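Long-range contacts in endo-beta-1,4-glucanase (Bacillus licheniformis, PDB 2JEN), which hydrolyses internal beta-1,4-glucosidic bonds of the plant cell-wall polysaccharide xyloglucan, as an endo-acting glycosidase of family 12: residues A[47-52]-A[95-100]; A[37-42]-A[63-68]. The protein carries 1 engineered substitution. All blocks are in the same frame, centred on the assembly; numbering follows the deposited sequence. Where two conformers were deposited one is given.

Contact 1 (A[47-52]-A[95-100]); sequences YIFNNV and GWHWTE. With XYS (alpha-D-xylopyranose), chain B; GLC (alpha-D-glucopyranose), chain C; BGC (beta-D-glucopyranose), chain D; BGC (beta-D-glucopyranose), chain E.
F49 and H97 meet across two backbones that make no hydrogen bond with each other in these segments, their CA atoms 9.8 Å apart, so the contact is made by side chains reaching across from the strand end at 47-52 to the loop at 95-100. An offset edge-to-face pair joins the rings: the edge of F49 is turned toward the face of H97 at 64° between planes, with F49 CE2 3.6 Å from H97 CD2. The opposite face of the imidazole lies against W98 CE3. The CB of H97 points toward the strand, and CG lies anti to the backbone N (chi1 -171°). NE2 of H97 donates to O3 of the alpha-D-glucose, 2.8 Å away, while ND1 is held by E239. Beside it, N51 ND2 gives a bond of 2.9 Å to O2 of the same glucose; an amide suits this place because it can donate without bringing a charge. V52 N donates almost straight (172°) to O4 of the xylose, which is joined to O6 of the next glucose.

W98 lies with one face against that xylosylated glucose, C1 over the ring centre, and has W96 CH2 over its other face. Two residues before F49, Y47 OH meets the methyl CG2 of T99 tip to tip and touches H97 CB at 3.6 Å. A water 2.8 Å from Y47 OH donates to G95 O and T99 OG1; T99 OG1 also accepts from H97 N and is hydrogen-bonded to G101 O.

Aromatic faces for the sugar rings and directed N-H groups for their hydroxyls are the usual chemistry of glycan binding; the bond to xylose suggests how a branched chain is recognised.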
loop_
_atom_site.group_PDB
_atom_site.type_symbol
_atom_site.label_atom_id
_atom_site.label_comp_id
_atom_site.label_asym_id
_atom_site.label_seq_id
_atom_site.Cartn_x
_atom_site.Cartn_y
_atom_site.Cartn_z
ATOM N N TYR A 47 -22.192 -0.045 14.162
ATOM C CA TYR A 47 -20.953 -0.354 13.408
ATOM C C TYR A 47 -20.513 0.825 12.624
ATOM O O TYR A 47 -21.318 1.610 12.128
ATOM C CB TYR A 47 -21.105 -1.581 12.493
ATOM C CG TYR A 47 -22.274 -1.565 11.524
ATOM C CD1 TYR A 47 -23.521 -2.034 11.901
ATOM C CD2 TYR A 47 -22.118 -1.118 10.205
ATOM C CE1 TYR A 47 -24.565 -2.049 10.989
ATOM C CE2 TYR A 47 -23.187 -1.163 9.303
ATOM C CZ TYR A 47 -24.407 -1.601 9.713
ATOM O OH TYR A 47 -25.447 -1.674 8.804
ATOM N N ILE A 48 -19.205 0.973 12.526
ATOM C CA ILE A 48 -18.602 1.878 11.565
ATOM C C ILE A 48 -18.656 1.134 10.230
ATOM O O ILE A 48 -18.332 -0.042 10.150
ATOM C CB ILE A 48 -17.147 2.284 11.933
ATOM C CG1 ILE A 48 -17.002 2.622 13.433
ATOM C CG2 ILE A 48 -16.700 3.422 11.057
ATOM C CD1 ILE A 48 -15.584 2.928 13.876
ATOM N N PHE A 49 -19.047 1.852 9.206
ATOM C CA PHE A 49 -19.341 1.269 7.897
ATOM C C PHE A 49 -18.561 1.979 6.789
ATOM O O PHE A 49 -18.660 3.198 6.624
ATOM C CB PHE A 49 -20.853 1.429 7.646
ATOM C CG PHE A 49 -21.391 0.751 6.403
ATOM C CD1 PHE A 49 -20.913 -0.471 5.960
ATOM C CD2 PHE A 49 -22.445 1.321 5.733
ATOM C CE1 PHE A 49 -21.461 -1.084 4.836
ATOM C CE2 PHE A 49 -22.963 0.712 4.603
ATOM C CZ PHE A 49 -22.487 -0.479 4.167
ATOM N N ASN A 50 -17.750 1.215 6.054
ATOM C CA ASN A 50 -16.916 1.761 4.987
ATOM C C ASN A 50 -17.763 1.881 3.734
ATOM O O ASN A 50 -17.587 1.170 2.727
ATOM C CB ASN A 50 -15.662 0.903 4.773
ATOM C CG ASN A 50 -14.544 1.691 4.150
ATOM O OD1 ASN A 50 -14.513 2.924 4.290
ATOM N ND2 ASN A 50 -13.557 1.027 3.585
ATOM N N ASN A 51 -18.723 2.817 3.788
ATOM C CA ASN A 51 -19.761 2.979 2.765
ATOM C C ASN A 51 -19.233 3.801 1.610
ATOM O O ASN A 51 -18.924 4.972 1.793
ATOM C CB ASN A 51 -20.975 3.660 3.407
ATOM C CG ASN A 51 -22.115 3.894 2.471
ATOM O OD1 ASN A 51 -21.958 3.875 1.282
ATOM N ND2 ASN A 51 -23.279 4.148 3.043
ATOM N N VAL A 52 -19.097 3.160 0.443
ATOM C CA VAL A 52 -18.558 3.774 -0.747
ATOM C C VAL A 52 -19.585 3.739 -1.884
ATOM O O VAL A 52 -19.246 3.472 -3.037
ATOM C CB VAL A 52 -17.205 3.158 -1.152
ATOM C CG1 VAL A 52 -16.176 3.442 -0.055
ATOM C CG2 VAL A 52 -17.273 1.648 -1.427
ATOM N N GLY A 95 -29.183 0.732 13.858
ATOM C CA GLY A 95 -30.400 0.273 13.239
ATOM C C GLY A 95 -30.168 -0.447 11.957
ATOM O O GLY A 95 -29.310 -1.334 11.864
ATOM N N TRP A 96 -30.969 -0.092 10.963
ATOM C CA TRP A 96 -30.983 -0.746 9.665
ATOM C C TRP A 96 -30.085 -0.022 8.638
ATOM O O TRP A 96 -29.952 1.193 8.663
ATOM C CB TRP A 96 -32.445 -0.795 9.164
ATOM C CG TRP A 96 -32.682 -1.185 7.751
ATOM C CD1 TRP A 96 -33.016 -2.410 7.291
ATOM C CD2 TRP A 96 -32.701 -0.307 6.610
ATOM N NE1 TRP A 96 -33.194 -2.385 5.941
ATOM C CE2 TRP A 96 -33.004 -1.103 5.486
ATOM C CE3 TRP A 96 -32.438 1.053 6.423
ATOM C CZ2 TRP A 96 -33.116 -0.571 4.204
ATOM C CZ3 TRP A 96 -32.492 1.578 5.158
ATOM C CH2 TRP A 96 -32.833 0.774 4.061
ATOM N N HIS A 97 -29.501 -0.755 7.687
ATOM C CA HIS A 97 -28.917 -0.113 6.507
ATOM C C HIS A 97 -28.855 -1.113 5.359
ATOM O O HIS A 97 -27.845 -1.769 5.133
ATOM C CB HIS A 97 -27.529 0.467 6.763
ATOM C CG HIS A 97 -27.056 1.305 5.620
ATOM N ND1 HIS A 97 -27.252 2.668 5.586
ATOM C CD2 HIS A 97 -26.516 0.960 4.427
ATOM C CE1 HIS A 97 -26.820 3.124 4.419
ATOM N NE2 HIS A 97 -26.370 2.108 3.695
ATOM N N TRP A 98 -29.973 -1.278 4.661
ATOM C CA TRP A 98 -30.110 -2.309 3.630
ATOM C C TRP A 98 -29.573 -3.641 4.159
ATOM O O TRP A 98 -28.812 -4.345 3.503
ATOM C CB TRP A 98 -29.438 -1.865 2.335
ATOM C CG TRP A 98 -30.280 -0.869 1.561
ATOM C CD1 TRP A 98 -31.182 -1.177 0.582
ATOM C CD2 TRP A 98 -30.314 0.552 1.697
ATOM N NE1 TRP A 98 -31.751 -0.036 0.095
ATOM C CE2 TRP A 98 -31.251 1.041 0.767
ATOM C CE3 TRP A 98 -29.663 1.458 2.520
ATOM C CZ2 TRP A 98 -31.530 2.386 0.636
ATOM C CZ3 TRP A 98 -29.962 2.787 2.399
ATOM C CH2 TRP A 98 -30.892 3.235 1.464
ATOM N N THR A 99 -30.018 -3.968 5.357
ATOM C CA THR A 99 -29.676 -5.185 6.051
ATOM C C THR A 99 -30.954 -5.959 6.348
ATOM O O THR A 99 -32.046 -5.432 6.312
ATOM C CB THR A 99 -28.944 -4.878 7.387
ATOM O OG1 THR A 99 -29.623 -3.856 8.122
ATOM C CG2 THR A 99 -27.501 -4.462 7.144
ATOM N N GLU A 100 -30.799 -7.244 6.661
ATOM C CA GLU A 100 -31.946 -8.009 7.157
ATOM C C GLU A 100 -32.110 -7.681 8.623
ATOM O O GLU A 100 -31.615 -8.369 9.521
ATOM C CB GLU A 100 -31.813 -9.515 6.922
ATOM C CG GLU A 100 -32.986 -10.382 7.483
ATOM C CD GLU A 100 -34.411 -9.804 7.296
ATOM O OE1 GLU A 100 -34.834 -9.576 6.148
ATOM O OE2 GLU A 100 -35.133 -9.607 8.308
HETATM C C1 XYS B . -24.010 -0.016 -1.319
HETATM C C2 XYS B . -22.877 -0.502 -2.215
HETATM C C3 XYS B . -21.571 -0.672 -1.430
HETATM C C4 XYS B . -21.374 0.562 -0.543
HETATM C C5 XYS B . -22.590 0.929 0.320
HETATM O O2 XYS B . -23.248 -1.769 -2.782
HETATM O O3 XYS B . -20.395 -0.872 -2.243
HETATM O O4 XYS B . -20.207 0.421 0.224
HETATM O O5 XYS B . -23.690 1.068 -0.508
HETATM C C1 GLC C . -27.206 6.404 0.387
HETATM C C2 GLC C . -26.792 5.178 1.177
HETATM C C3 GLC C . -26.404 4.052 0.252
HETATM C C4 GLC C . -27.575 3.799 -0.696
HETATM C C5 GLC C . -27.912 5.095 -1.453
HETATM C C6 GLC C . -29.173 4.865 -2.299
HETATM O O2 GLC C . -25.745 5.444 2.111
HETATM O O3 GLC C . -25.996 2.920 1.039
HETATM O O4 GLC C . -27.274 2.822 -1.648
HETATM O O5 GLC C . -28.273 6.082 -0.507
HETATM O O6 GLC C . -28.861 4.844 -3.674
HETATM C C2 BGC D . -28.253 0.747 -2.499
HETATM C C3 BGC D . -28.563 -0.678 -2.030
HETATM C C4 BGC D . -27.385 -1.298 -1.303
HETATM C C5 BGC D . -26.861 -0.387 -0.209
HETATM C C6 BGC D . -25.528 -0.836 0.433
HETATM C C1 BGC D . -27.761 1.524 -1.310
HETATM O O2 BGC D . -29.402 1.422 -3.009
HETATM O O3 BGC D . -28.888 -1.508 -3.140
HETATM O O4 BGC D . -27.860 -2.466 -0.653
HETATM O O5 BGC D . -26.656 0.889 -0.759
HETATM O O6 BGC D . -24.519 -1.145 -0.554
HETATM C C2 BGC E . -27.562 -4.719 0.063
HETATM C C3 BGC E . -27.106 -6.114 -0.356
HETATM C C4 BGC E . -27.640 -6.479 -1.734
HETATM C C5 BGC E . -27.283 -5.387 -2.730
HETATM C C6 BGC E . -27.767 -5.717 -4.146
HETATM C C1 BGC E . -27.281 -3.714 -1.055
HETATM O O2 BGC E . -26.926 -4.326 1.282
HETATM O O3 BGC E . -27.559 -7.077 0.573
HETATM O O4 BGC E . -27.102 -7.735 -2.124
HETATM O O5 BGC E . -27.834 -4.160 -2.283
HETATM O O6 BGC E . -29.119 -5.337 -4.307
HETATM O O HOH W 1 -27.765 -2.633 9.998
HETATM O O HOH W 2 -25.161 -2.599 5.638
#

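Contact 2 (A[37-42]-A[63-68]); sequences DKLYFK and QTIYHN. With GOL (glycerol), chain F; SO4 (sulfate ion), chain G.
F41 and H67 are brought together by different first torsions: CG of F41 sits between its backbone N and carbonyl carbon (chi1 65°), and CG of H67 is anti to its backbone N (chi1 180°). H67 NE2 lies 3.6 Å from F41 CB, and the two rings meet obliquely. NE2 is hydrogen-bonded to D70, and ND1 is 2.8 Å from O1 of a glycerol, probably from the crystallisation liquor, whose O2 donates to Y40 O. Histidine fits this partly exposed margin, where a flat ring can touch F41 while its two nitrogens keep polar partners.

Deeper in, L39 and I65 slide past each other in opposite directions, L39 CG lying 3.8 Å from I65 CD1. CD1 of L39 rests against the I65 carbonyl O at 3.7 Å, and CD1 of I65 against D37 O at 3.6 Å. Branched aliphatics of different shape fill the layer between strands that share no hydrogen bond. K38 and Y40 alternate to the other side, where K38 NZ donates to a sulfate, probably also from the liquor; the K38 backbone hydrogen-bonds to another copy of the protein.

The strand axes run 7.9 Å apart at 17°, one strand in each sheet. Facing sheets with an apolar layer between them are characteristic of the beta-sandwich (jelly roll) of family 12 in the concanavalin clan.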
loop_
_atom_site.group_PDB
_atom_site.type_symbol
_atom_site.label_atom_id
_atom_site.label_comp_id
_atom_site.label_asym_id
_atom_site.label_seq_id
_atom_site.Cartn_x
_atom_site.Cartn_y
_atom_site.Cartn_z
ATOM N N ASP A 37 -16.868 -2.757 4.423
ATOM C CA ASP A 37 -16.388 -3.307 5.698
ATOM C C ASP A 37 -17.132 -2.703 6.884
ATOM O O ASP A 37 -17.579 -1.558 6.839
ATOM C CB ASP A 37 -14.887 -3.125 5.856
ATOM C CG ASP A 37 -14.051 -4.007 4.918
ATOM O OD1 ASP A 37 -14.606 -4.876 4.216
ATOM O OD2 ASP A 37 -12.798 -3.847 4.935
ATOM N N LYS A 38 -17.222 -3.490 7.966
ATOM C CA LYS A 38 -17.936 -3.086 9.164
ATOM C C LYS A 38 -17.105 -3.371 10.395
ATOM O O LYS A 38 -16.593 -4.486 10.558
ATOM C CB LYS A 38 -19.266 -3.820 9.278
ATOM C CG LYS A 38 -20.228 -3.529 8.123
ATOM C CD LYS A 38 -21.533 -4.316 8.171
ATOM C CE LYS A 38 -22.443 -3.898 7.026
ATOM N NZ LYS A 38 -23.699 -4.660 7.000
ATOM N N LEU A 39 -16.982 -2.368 11.255
ATOM C CA LEU A 39 -16.394 -2.516 12.563
ATOM C C LEU A 39 -17.459 -2.295 13.623
ATOM O O LEU A 39 -17.863 -1.159 13.925
ATOM C CB LEU A 39 -15.212 -1.564 12.809
ATOM C CG LEU A 39 -13.991 -1.782 11.913
ATOM C CD1 LEU A 39 -12.949 -0.692 12.093
ATOM C CD2 LEU A 39 -13.352 -3.160 12.172
ATOM N N TYR A 40 -17.924 -3.386 14.227
ATOM C CA TYR A 40 -18.974 -3.309 15.235
ATOM C C TYR A 40 -18.395 -2.838 16.555
ATOM O O TYR A 40 -17.232 -3.109 16.897
ATOM C CB TYR A 40 -19.617 -4.679 15.436
ATOM C CG TYR A 40 -20.407 -5.164 14.240
ATOM C CD1 TYR A 40 -19.795 -5.882 13.238
ATOM C CD2 TYR A 40 -21.756 -4.849 14.089
ATOM C CE1 TYR A 40 -20.478 -6.322 12.130
ATOM C CE2 TYR A 40 -22.463 -5.281 12.962
ATOM C CZ TYR A 40 -21.815 -6.011 11.988
ATOM O OH TYR A 40 -22.503 -6.447 10.875
ATOM N N PHE A 41 -19.224 -2.179 17.362
ATOM C CA PHE A 41 -18.825 -1.792 18.711
ATOM C C PHE A 41 -20.052 -1.619 19.570
ATOM O O PHE A 41 -21.180 -1.674 19.076
ATOM C CB PHE A 41 -17.894 -0.580 18.723
ATOM C CG PHE A 41 -18.500 0.712 18.229
ATOM C CD1 PHE A 41 -18.655 0.981 16.881
ATOM C CD2 PHE A 41 -18.875 1.693 19.119
ATOM C CE1 PHE A 41 -19.167 2.178 16.469
ATOM C CE2 PHE A 41 -19.381 2.912 18.687
ATOM C CZ PHE A 41 -19.549 3.138 17.386
ATOM N N LYS A 42 -19.830 -1.535 20.885
ATOM C CA LYS A 42 -20.928 -1.427 21.860
ATOM C C LYS A 42 -21.876 -2.614 21.772
ATOM O O LYS A 42 -23.088 -2.459 21.573
ATOM C CB LYS A 42 -21.686 -0.100 21.703
ATOM C CG LYS A 42 -22.530 0.313 22.914
ATOM C CD LYS A 42 -21.599 0.918 24.012
ATOM C CE LYS A 42 -21.197 2.395 23.683
ATOM N NZ LYS A 42 -19.937 2.917 24.363
ATOM N N GLN A 63 -10.259 4.610 1.339
ATOM C CA GLN A 63 -11.045 4.959 2.511
ATOM C C GLN A 63 -10.894 3.883 3.543
ATOM O O GLN A 63 -11.101 2.707 3.238
ATOM C CB GLN A 63 -12.517 5.162 2.141
ATOM C CG GLN A 63 -13.366 5.765 3.247
ATOM C CD GLN A 63 -14.757 6.091 2.755
ATOM O OE1 GLN A 63 -14.966 7.148 2.153
ATOM N NE2 GLN A 63 -15.687 5.160 2.911
ATOM N N THR A 64 -10.510 4.297 4.747
ATOM C CA THR A 64 -10.207 3.393 5.866
ATOM C C THR A 64 -11.046 3.808 7.078
ATOM O O THR A 64 -11.022 4.987 7.449
ATOM C CB THR A 64 -8.706 3.529 6.205
ATOM O OG1 THR A 64 -7.951 2.962 5.107
ATOM C CG2 THR A 64 -8.291 2.873 7.570
ATOM N N ILE A 65 -11.719 2.863 7.685
ATOM C CA ILE A 65 -12.434 3.058 8.929
ATOM C C ILE A 65 -11.597 2.523 10.086
ATOM O O ILE A 65 -10.886 1.550 9.917
ATOM C CB ILE A 65 -13.843 2.421 8.907
ATOM C CG1 ILE A 65 -13.828 0.922 8.586
ATOM C CG2 ILE A 65 -14.747 3.218 7.950
ATOM C CD1 ILE A 65 -15.152 0.179 8.858
ATOM N N TYR A 66 -11.653 3.163 11.263
ATOM C CA TYR A 66 -10.902 2.669 12.417
ATOM C C TYR A 66 -11.642 2.857 13.715
ATOM O O TYR A 66 -12.452 3.763 13.890
ATOM C CB TYR A 66 -9.529 3.346 12.503
ATOM C CG TYR A 66 -9.539 4.802 12.962
ATOM C CD1 TYR A 66 -9.677 5.855 12.076
ATOM C CD2 TYR A 66 -9.390 5.100 14.290
ATOM C CE1 TYR A 66 -9.658 7.155 12.517
ATOM C CE2 TYR A 66 -9.374 6.402 14.753
ATOM C CZ TYR A 66 -9.527 7.425 13.851
ATOM O OH TYR A 66 -9.424 8.743 14.301
ATOM N N HIS A 67 -11.320 1.957 14.646
ATOM C CA HIS A 67 -11.838 2.010 16.009
ATOM C C HIS A 67 -10.720 1.694 16.950
ATOM O O HIS A 67 -10.224 0.568 16.934
ATOM C CB HIS A 67 -12.973 0.982 16.170
ATOM C CG HIS A 67 -13.590 0.926 17.535
ATOM N ND1 HIS A 67 -13.091 0.115 18.531
ATOM C CD2 HIS A 67 -14.662 1.561 18.060
ATOM C CE1 HIS A 67 -13.824 0.275 19.620
ATOM N NE2 HIS A 67 -14.797 1.138 19.362
ATOM N N ASN A 68 -10.304 2.670 17.752
ATOM C CA ASN A 68 -9.343 2.431 18.837
ATOM C C ASN A 68 -10.076 2.153 20.156
ATOM O O ASN A 68 -9.703 1.261 20.897
ATOM C CB ASN A 68 -8.386 3.605 18.991
ATOM C CG ASN A 68 -7.582 3.886 17.750
ATOM O OD1 ASN A 68 -7.238 2.955 16.994
ATOM N ND2 ASN A 68 -7.279 5.162 17.519
HETATM C C1 GOL F . -13.317 -2.627 16.520
HETATM O O1 GOL F . -12.389 -2.448 17.563
HETATM C C2 GOL F . -14.038 -3.954 16.598
HETATM O O2 GOL F . -15.057 -4.023 15.627
HETATM C C3 GOL F . -13.054 -5.088 16.282
HETATM O O3 GOL F . -13.639 -6.356 16.533
HETATM S S SO4 G . -22.243 -7.939 5.564
HETATM O O1 SO4 G . -21.021 -7.580 4.875
HETATM O O2 SO4 G . -23.420 -8.026 4.703
HETATM O O3 SO4 G . -21.877 -9.339 5.869
HETATM O O4 SO4 G . -22.510 -7.385 6.887
#

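In the fold
Both contacts are largely buried, but contact 1 lies about 11 Å from the centre of the chain and contact 2 about 16 Å, measured centre to centre. Their segments alternate along the sequence. Strands 38-41 and 46-49 are antiparallel neighbours of one sheet, joined by I48 N to L39 O at 2.9 Å, whereas 62-67 belongs to the other. N50 OD1 and Q63 NE2, 2.9 Å apart, make a second link, a probable hydrogen bond. Contact 1 works within the binding cleft through aromatic rings, waters and polar groups aimed at sugar; contact 2 joins the sheets mainly by apolar packing, and its margin meets other subunits.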